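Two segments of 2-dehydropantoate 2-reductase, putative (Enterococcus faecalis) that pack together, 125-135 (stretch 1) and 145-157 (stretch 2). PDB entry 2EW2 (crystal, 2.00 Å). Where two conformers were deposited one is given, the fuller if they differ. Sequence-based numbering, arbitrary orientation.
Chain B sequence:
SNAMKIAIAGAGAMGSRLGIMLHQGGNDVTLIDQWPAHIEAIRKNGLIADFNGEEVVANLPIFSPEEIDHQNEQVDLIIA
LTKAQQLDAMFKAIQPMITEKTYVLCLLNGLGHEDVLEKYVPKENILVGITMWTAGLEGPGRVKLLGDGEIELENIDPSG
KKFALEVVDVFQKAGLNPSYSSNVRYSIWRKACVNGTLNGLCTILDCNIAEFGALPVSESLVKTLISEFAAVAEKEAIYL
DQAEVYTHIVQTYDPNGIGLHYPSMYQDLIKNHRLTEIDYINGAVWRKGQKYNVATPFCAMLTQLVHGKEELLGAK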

ATOM      1  N   ASN B 125      33.060  -6.491 -13.409  1.00 20.94           N
ATOM      2  CA  ASN B 125      34.111  -5.862 -12.607  1.00 19.82           C
ATOM      3  C   ASN B 125      33.564  -5.186 -11.360  1.00 18.85           C
ATOM      4  O   ASN B 125      34.219  -4.338 -10.771  1.00 18.53           O
ATOM      5  CB  ASN B 125      34.860  -4.784 -13.430  1.00 19.56           C
ATOM      6  CG  ASN B 125      35.588  -5.337 -14.648  1.00 21.07           C
ATOM      7  OD1 ASN B 125      35.515  -6.528 -14.955  1.00 20.90           O
ATOM      8  ND2 ASN B 125      36.278  -4.444 -15.371  1.00 19.90           N
ATOM      9  N   ILE B 126      32.354  -5.542 -10.956  1.00 18.65           N
ATOM     10  CA  ILE B 126      31.773  -4.926  -9.777  1.00 18.21           C
ATOM     11  C   ILE B 126      31.915  -5.819  -8.547  1.00 17.73           C
ATOM     12  O   ILE B 126      31.505  -6.995  -8.558  1.00 17.43           O
ATOM     13  CB  ILE B 126      30.288  -4.538 -10.015  1.00 18.82           C
ATOM     14  CG1 ILE B 126      30.189  -3.564 -11.206  1.00 17.52           C
ATOM     15  CG2 ILE B 126      29.685  -3.895  -8.735  1.00 18.36           C
ATOM     16  CD1 ILE B 126      28.765  -3.357 -11.667  1.00 19.09           C
ATOM     17  N   LEU B 127      32.488  -5.240  -7.495  1.00 16.97           N
ATOM     18  CA  LEU B 127      32.625  -5.902  -6.188  1.00 17.45           C
ATOM     19  C   LEU B 127      31.748  -5.182  -5.180  1.00 17.65           C
ATOM     20  O   LEU B 127      31.521  -3.967  -5.294  1.00 18.28           O
ATOM     21  CB  LEU B 127      34.080  -5.829  -5.689  1.00 17.27           C
ATOM     22  CG  LEU B 127      35.231  -6.053  -6.684  1.00 17.23           C
ATOM     23  CD1 LEU B 127      36.612  -5.839  -6.038  1.00 16.28           C
ATOM     24  CD2 LEU B 127      35.133  -7.418  -7.297  1.00 16.62           C
ATOM     25  N   VAL B 128      31.279  -5.905  -4.174  1.00 17.26           N
ATOM     26  CA  VAL B 128      30.495  -5.259  -3.120  1.00 18.23           C
ATOM     27  C   VAL B 128      31.172  -5.532  -1.787  1.00 18.77           C
ATOM     28  O   VAL B 128      31.733  -6.601  -1.585  1.00 18.39           O
ATOM     29  CB  VAL B 128      29.006  -5.728  -3.165  1.00 18.29           C
ATOM     30  CG1 VAL B 128      28.885  -7.248  -3.043  1.00 18.52           C
ATOM     31  CG2 VAL B 128      28.172  -5.019  -2.134  1.00 20.60           C
ATOM     32  N   GLY B 129      31.150  -4.567  -0.884  1.00 19.00           N
ATOM     33  CA  GLY B 129      31.702  -4.853   0.427  1.00 19.89           C
ATOM     34  C   GLY B 129      31.019  -4.140   1.565  1.00 20.23           C
ATOM     35  O   GLY B 129      30.161  -3.281   1.354  1.00 20.10           O
ATOM     36  N   ILE B 130      31.418  -4.509   2.770  1.00 21.18           N
ATOM     37  CA  ILE B 130      30.896  -3.904   3.977  1.00 22.64           C
ATOM     38  C   ILE B 130      32.121  -3.474   4.763  1.00 22.79           C
ATOM     39  O   ILE B 130      33.052  -4.267   4.957  1.00 22.25           O
ATOM     40  CB  ILE B 130      30.034  -4.910   4.789  1.00 22.92           C
ATOM     41  CG1 ILE B 130      28.830  -5.371   3.968  1.00 23.89           C
ATOM     42  CG2 ILE B 130      29.551  -4.293   6.115  1.00 23.85           C
ATOM     43  CD1 ILE B 130      28.181  -6.626   4.517  1.00 26.70           C
ATOM     44  N   THR B 131      32.139  -2.215   5.181  1.00 23.09           N
ATOM     45  CA  THR B 131      33.221  -1.730   6.027  1.00 24.51           C
ATOM     46  C   THR B 131      32.758  -1.601   7.477  1.00 25.55           C
ATOM     47  O   THR B 131      31.717  -1.003   7.755  1.00 25.80           O
ATOM     48  CB  THR B 131      33.848  -0.415   5.502  1.00 24.46           C
ATOM     49  OG1 THR B 131      34.845   0.019   6.417  1.00 24.30           O
ATOM     50  CG2 THR B 131      32.817   0.703   5.328  1.00 23.94           C
HETATM   51  N   MSE B 132      33.529  -2.182   8.386  0.60 26.19           N
HETATM   52  CA  MSE B 132      33.230  -2.123   9.815  0.60 27.05           C
HETATM   53  C   MSE B 132      34.100  -1.081  10.532  0.60 26.34           C
HETATM   54  O   MSE B 132      33.988  -0.901  11.751  0.60 26.01           O
HETATM   55  CB  MSE B 132      33.401  -3.505  10.466  0.60 28.35           C
HETATM   56  CG  MSE B 132      32.361  -4.570  10.056  0.60 31.45           C
HETATM   57 SE   MSE B 132      32.638  -5.318   8.260  0.50 41.27          SE
HETATM   58  CE  MSE B 132      31.469  -6.907   8.406  0.60 34.35           C
ATOM     59  N   TRP B 133      34.964  -0.399   9.779  1.00 25.57           N
ATOM     60  CA  TRP B 133      35.826   0.664  10.345  1.00 24.72           C
ATOM     61  C   TRP B 133      34.971   1.871  10.734  1.00 24.89           C
ATOM     62  O   TRP B 133      33.833   2.004  10.276  1.00 24.78           O
ATOM     63  CB  TRP B 133      36.904   1.119   9.349  1.00 23.97           C
ATOM     64  CG  TRP B 133      37.991   0.114   9.110  1.00 24.16           C
ATOM     65  CD1 TRP B 133      38.008  -0.856   8.155  1.00 23.68           C
ATOM     66  CD2 TRP B 133      39.211  -0.033   9.853  1.00 23.45           C
ATOM     67  NE1 TRP B 133      39.163  -1.607   8.253  1.00 23.23           N
ATOM     68  CE2 TRP B 133      39.923  -1.117   9.281  1.00 23.49           C
ATOM     69  CE3 TRP B 133      39.776   0.650  10.936  1.00 23.05           C
ATOM     70  CZ2 TRP B 133      41.172  -1.533   9.756  1.00 24.16           C
ATOM     71  CZ3 TRP B 133      41.014   0.233  11.412  1.00 23.69           C
ATOM     72  CH2 TRP B 133      41.705  -0.850  10.815  1.00 22.84           C
ATOM     73  N   THR B 134      35.516   2.744  11.579  1.00 24.99           N
ATOM     74  CA  THR B 134      34.859   4.010  11.901  1.00 24.94           C
ATOM     75  C   THR B 134      35.769   5.149  11.434  1.00 24.17           C
ATOM     76  O   THR B 134      36.969   4.963  11.267  1.00 23.95           O
ATOM     77  CB  THR B 134      34.524   4.136  13.417  1.00 24.93           C
ATOM     78  OG1 THR B 134      35.735   4.177  14.183  1.00 26.22           O
ATOM     79  CG2 THR B 134      33.667   2.951  13.892  1.00 26.22           C
ATOM     80  N   ALA B 135      35.189   6.313  11.190  1.00 24.12           N
ATOM     81  CA  ALA B 135      35.951   7.508  10.839  1.00 24.26           C
ATOM     82  C   ALA B 135      35.146   8.752  11.194  1.00 24.01           C
ATOM     83  O   ALA B 135      33.933   8.755  11.051  1.00 24.01           O
ATOM     84  CB  ALA B 135      36.288   7.513   9.360  1.00 23.82           C
TER
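Stretch 2 (145-157) LLGDGEIELENID

Stretch 2 lies alongside stretch 1 as its antiparallel neighbour in a β-sheet: strand 151-155 runs against strand 126-131 with an angle of 159° between their N-to-C directions and a closest axial approach of 4.6 Å, and the two stretches together bury 977 Å². Both strands are extended, and the register pairs Leu127 with Asn155, Val128 with Glu154, Gly129 with Leu153, Ile130 with Glu152 and Thr131 with Ile151.

Backbone hydrogen bonds fix this register. Val128 N donates to Glu154 O (2.8 Å) and Glu154 N returns to Val128 O (2.8 Å); Ile130 N to Glu152 O (2.8 Å) and Glu152 N to Ile130 O (3.0 Å) close the next pair. The ladder extends past strand 151-155 at both ends, through Ile156 N to Ile126 O (3.0 Å) and Met132 N to Glu150 O (2.8 Å). Between the bonded pairs the chains draw closer, with Gly129 CA 4.0 Å from Leu153 CA; a CB on Gly129 would clash with Glu152 O.

Apolar contacts gather at one end of the ladder and again beyond the strands. At the first, Ile156 reaches Ile126 (CD1 to CG2, 3.7 Å) and Val128 (CG1 to CG1, 4.1 Å); at the second, Leu145 CD2 meets Ala135 CB at 3.7 Å.

Beyond the strands, the Trp133 ring lies against the backbone of 148-150. Gly149 CA sits over its five-membered ring, 3.7 Å from the centroid, in a CH-π contact; a CB on Gly149 would clash with Trp133 CA. Ile151 CG1 approaches the ring edge, 3.9 Å from Trp133 CD1. Met132, a selenomethionine, brings SE to 3.7 Å from Glu150 CG.

Waters also bridge the two stretches. Water 3 accepts from Thr134 N (2.9 Å) and donates to Leu146 O and Asp148 O (both 2.7 Å); water 1 lies 2.8 Å from Ile126 O and accepts from Asp157 N (3.0 Å).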

ATOM      1  N   LEU B 145      40.614   9.331  13.303  1.00 25.96           N
ATOM      2  CA  LEU B 145      40.551   7.904  13.067  1.00 26.75           C
ATOM      3  C   LEU B 145      40.944   7.198  14.344  1.00 27.23           C
ATOM      4  O   LEU B 145      42.065   7.370  14.822  1.00 27.74           O
ATOM      5  CB  LEU B 145      41.508   7.514  11.924  1.00 26.49           C
ATOM      6  CG  LEU B 145      41.355   8.208  10.556  1.00 26.61           C
ATOM      7  CD1 LEU B 145      42.313   7.627   9.537  1.00 25.13           C
ATOM      8  CD2 LEU B 145      39.905   8.108  10.040  1.00 23.63           C
ATOM      9  N   LEU B 146      40.014   6.420  14.895  1.00 27.51           N
ATOM     10  CA  LEU B 146      40.250   5.667  16.123  1.00 27.97           C
ATOM     11  C   LEU B 146      39.744   4.259  15.918  1.00 28.25           C
ATOM     12  O   LEU B 146      38.942   4.011  15.013  1.00 28.03           O
ATOM     13  CB  LEU B 146      39.468   6.287  17.289  1.00 28.52           C
ATOM     14  CG  LEU B 146      39.830   7.712  17.684  1.00 29.14           C
ATOM     15  CD1 LEU B 146      38.899   8.204  18.799  1.00 30.79           C
ATOM     16  CD2 LEU B 146      41.303   7.756  18.127  1.00 32.60           C
ATOM     17  N   GLY B 147      40.193   3.346  16.772  1.00 27.67           N
ATOM     18  CA  GLY B 147      39.623   2.018  16.822  1.00 28.14           C
ATOM     19  C   GLY B 147      40.086   1.068  15.735  1.00 27.90           C
ATOM     20  O   GLY B 147      40.989   1.379  14.960  1.00 28.32           O
ATOM     21  N   ASP B 148      39.435  -0.087  15.691  0.70 28.41           N
ATOM     22  CA  ASP B 148      39.756  -1.157  14.767  0.70 28.68           C
ATOM     23  C   ASP B 148      38.642  -1.282  13.727  0.70 28.10           C
ATOM     24  O   ASP B 148      37.698  -0.489  13.703  0.70 27.93           O
ATOM     25  CB  ASP B 148      39.942  -2.486  15.528  0.70 29.40           C
ATOM     26  CG  ASP B 148      38.700  -2.908  16.324  0.70 31.61           C
ATOM     27  OD1 ASP B 148      37.557  -2.586  15.921  0.70 34.69           O
ATOM     28  OD2 ASP B 148      38.859  -3.593  17.361  0.70 34.38           O
ATOM     29  N   GLY B 149      38.756  -2.283  12.868  1.00 27.54           N
ATOM     30  CA  GLY B 149      37.686  -2.594  11.926  1.00 26.83           C
ATOM     31  C   GLY B 149      38.129  -3.662  10.954  1.00 26.37           C
ATOM     32  O   GLY B 149      39.186  -4.286  11.135  1.00 25.31           O
ATOM     33  N   GLU B 150      37.306  -3.861   9.928  1.00 25.64           N
ATOM     34  CA  GLU B 150      37.553  -4.840   8.889  1.00 26.07           C
ATOM     35  C   GLU B 150      36.711  -4.461   7.686  1.00 24.89           C
ATOM     36  O   GLU B 150      35.810  -3.624   7.791  1.00 24.58           O
ATOM     37  CB  GLU B 150      37.214  -6.267   9.362  1.00 25.74           C
ATOM     38  CG  GLU B 150      35.766  -6.477   9.796  1.00 28.28           C
ATOM     39  CD  GLU B 150      35.424  -7.951  10.043  1.00 29.58           C
ATOM     40  OE1 GLU B 150      35.943  -8.836   9.319  1.00 35.18           O
ATOM     41  OE2 GLU B 150      34.625  -8.225  10.958  1.00 33.20           O
ATOM     42  N   ILE B 151      37.026  -5.064   6.541  1.00 24.14           N
ATOM     43  CA  ILE B 151      36.200  -4.925   5.353  1.00 22.63           C
ATOM     44  C   ILE B 151      35.986  -6.322   4.818  1.00 22.99           C
ATOM     45  O   ILE B 151      36.951  -7.062   4.633  1.00 23.11           O
ATOM     46  CB  ILE B 151      36.878  -4.028   4.271  1.00 23.32           C
ATOM     47  CG1 ILE B 151      37.179  -2.634   4.827  1.00 22.33           C
ATOM     48  CG2 ILE B 151      35.992  -3.895   2.987  1.00 21.15           C
ATOM     49  CD1 ILE B 151      37.817  -1.697   3.830  1.00 21.71           C
ATOM     50  N   GLU B 152      34.727  -6.693   4.601  1.00 21.39           N
ATOM     51  CA  GLU B 152      34.393  -7.930   3.919  1.00 22.48           C
ATOM     52  C   GLU B 152      33.978  -7.549   2.492  1.00 21.49           C
ATOM     53  O   GLU B 152      33.304  -6.534   2.306  1.00 20.17           O
ATOM     54  CB  GLU B 152      33.251  -8.659   4.644  1.00 22.33           C
ATOM     55  CG  GLU B 152      33.580  -9.072   6.094  1.00 24.51           C
ATOM     56  CD  GLU B 152      32.462  -9.887   6.749  1.00 26.96           C
ATOM     57  OE1 GLU B 152      31.265  -9.612   6.480  1.00 32.43           O
ATOM     58  OE2 GLU B 152      32.784 -10.829   7.516  1.00 34.32           O
ATOM     59  N   LEU B 153      34.421  -8.313   1.492  1.00 20.20           N
ATOM     60  CA  LEU B 153      34.061  -8.005   0.106  1.00 20.49           C
ATOM     61  C   LEU B 153      33.802  -9.264  -0.706  1.00 20.89           C
ATOM     62  O   LEU B 153      34.205 -10.371  -0.320  1.00 20.53           O
ATOM     63  CB  LEU B 153      35.100  -7.095  -0.573  1.00 20.43           C
ATOM     64  CG  LEU B 153      36.518  -7.639  -0.799  1.00 21.24           C
ATOM     65  CD1 LEU B 153      36.635  -8.397  -2.141  1.00 20.07           C
ATOM     66  CD2 LEU B 153      37.501  -6.493  -0.757  1.00 20.93           C
ATOM     67  N   GLU B 154      33.105  -9.086  -1.823  1.00 20.55           N
ATOM     68  CA  GLU B 154      32.695 -10.195  -2.668  1.00 21.33           C
ATOM     69  C   GLU B 154      32.525  -9.653  -4.082  1.00 20.66           C
ATOM     70  O   GLU B 154      31.979  -8.582  -4.254  1.00 19.84           O
ATOM     71  CB  GLU B 154      31.352 -10.774  -2.164  1.00 21.25           C
ATOM     72  CG  GLU B 154      30.933 -12.010  -2.918  1.00 22.64           C
ATOM     73  CD  GLU B 154      29.640 -12.661  -2.445  1.00 22.29           C
ATOM     74  OE1 GLU B 154      28.908 -12.125  -1.571  1.00 20.69           O
ATOM     75  OE2 GLU B 154      29.357 -13.758  -2.981  1.00 26.90           O
ATOM     76  N   ASN B 155      33.026 -10.379  -5.080  1.00 20.61           N
ATOM     77  CA  ASN B 155      32.705 -10.108  -6.493  1.00 20.64           C
ATOM     78  C   ASN B 155      31.266 -10.503  -6.764  1.00 20.49           C
ATOM     79  O   ASN B 155      30.803 -11.538  -6.280  1.00 20.35           O
ATOM     80  CB  ASN B 155      33.609 -10.906  -7.444  1.00 20.36           C
ATOM     81  CG  ASN B 155      33.656 -12.385  -7.100  1.00 21.33           C
ATOM     82  OD1 ASN B 155      33.302 -13.245  -7.911  1.00 23.44           O
ATOM     83  ND2 ASN B 155      34.087 -12.687  -5.883  1.00 18.08           N
ATOM     84  N   ILE B 156      30.567  -9.687  -7.540  1.00 20.31           N
ATOM     85  CA  ILE B 156      29.196  -9.995  -7.904  1.00 21.31           C
ATOM     86  C   ILE B 156      29.138 -11.012  -9.034  1.00 21.17           C
ATOM     87  O   ILE B 156      28.259 -11.872  -9.042  1.00 21.77           O
ATOM     88  CB  ILE B 156      28.421  -8.713  -8.293  1.00 21.21           C
ATOM     89  CG1 ILE B 156      28.326  -7.797  -7.063  1.00 21.08           C
ATOM     90  CG2 ILE B 156      27.033  -9.078  -8.893  1.00 23.11           C
ATOM     91  CD1 ILE B 156      27.545  -6.510  -7.296  1.00 22.85           C
ATOM     92  N   ASP B 157      30.074 -10.902  -9.976  1.00 20.74           N
ATOM     93  CA  ASP B 157      30.145 -11.761 -11.163  1.00 20.29           C
ATOM     94  C   ASP B 157      31.262 -12.799 -10.963  1.00 19.68           C
ATOM     95  O   ASP B 157      32.326 -12.450 -10.471  1.00 19.43           O
ATOM     96  CB  ASP B 157      30.457 -10.886 -12.384  1.00 20.00           C
ATOM     97  CG  ASP B 157      30.390 -11.651 -13.686  1.00 22.04           C
ATOM     98  OD1 ASP B 157      31.366 -12.372 -14.003  1.00 21.33           O
ATOM     99  OD2 ASP B 157      29.371 -11.517 -14.405  1.00 22.66           O
TER
HETATM  100  O   HOH W   1      32.422  -9.049 -10.144  1.00 18.98           O
HETATM  101  O   HOH W   2      37.250   6.620  13.981  1.00 22.96           O
HETATM  102  O   HOH W   3      37.618   2.223  13.452  1.00 24.15           O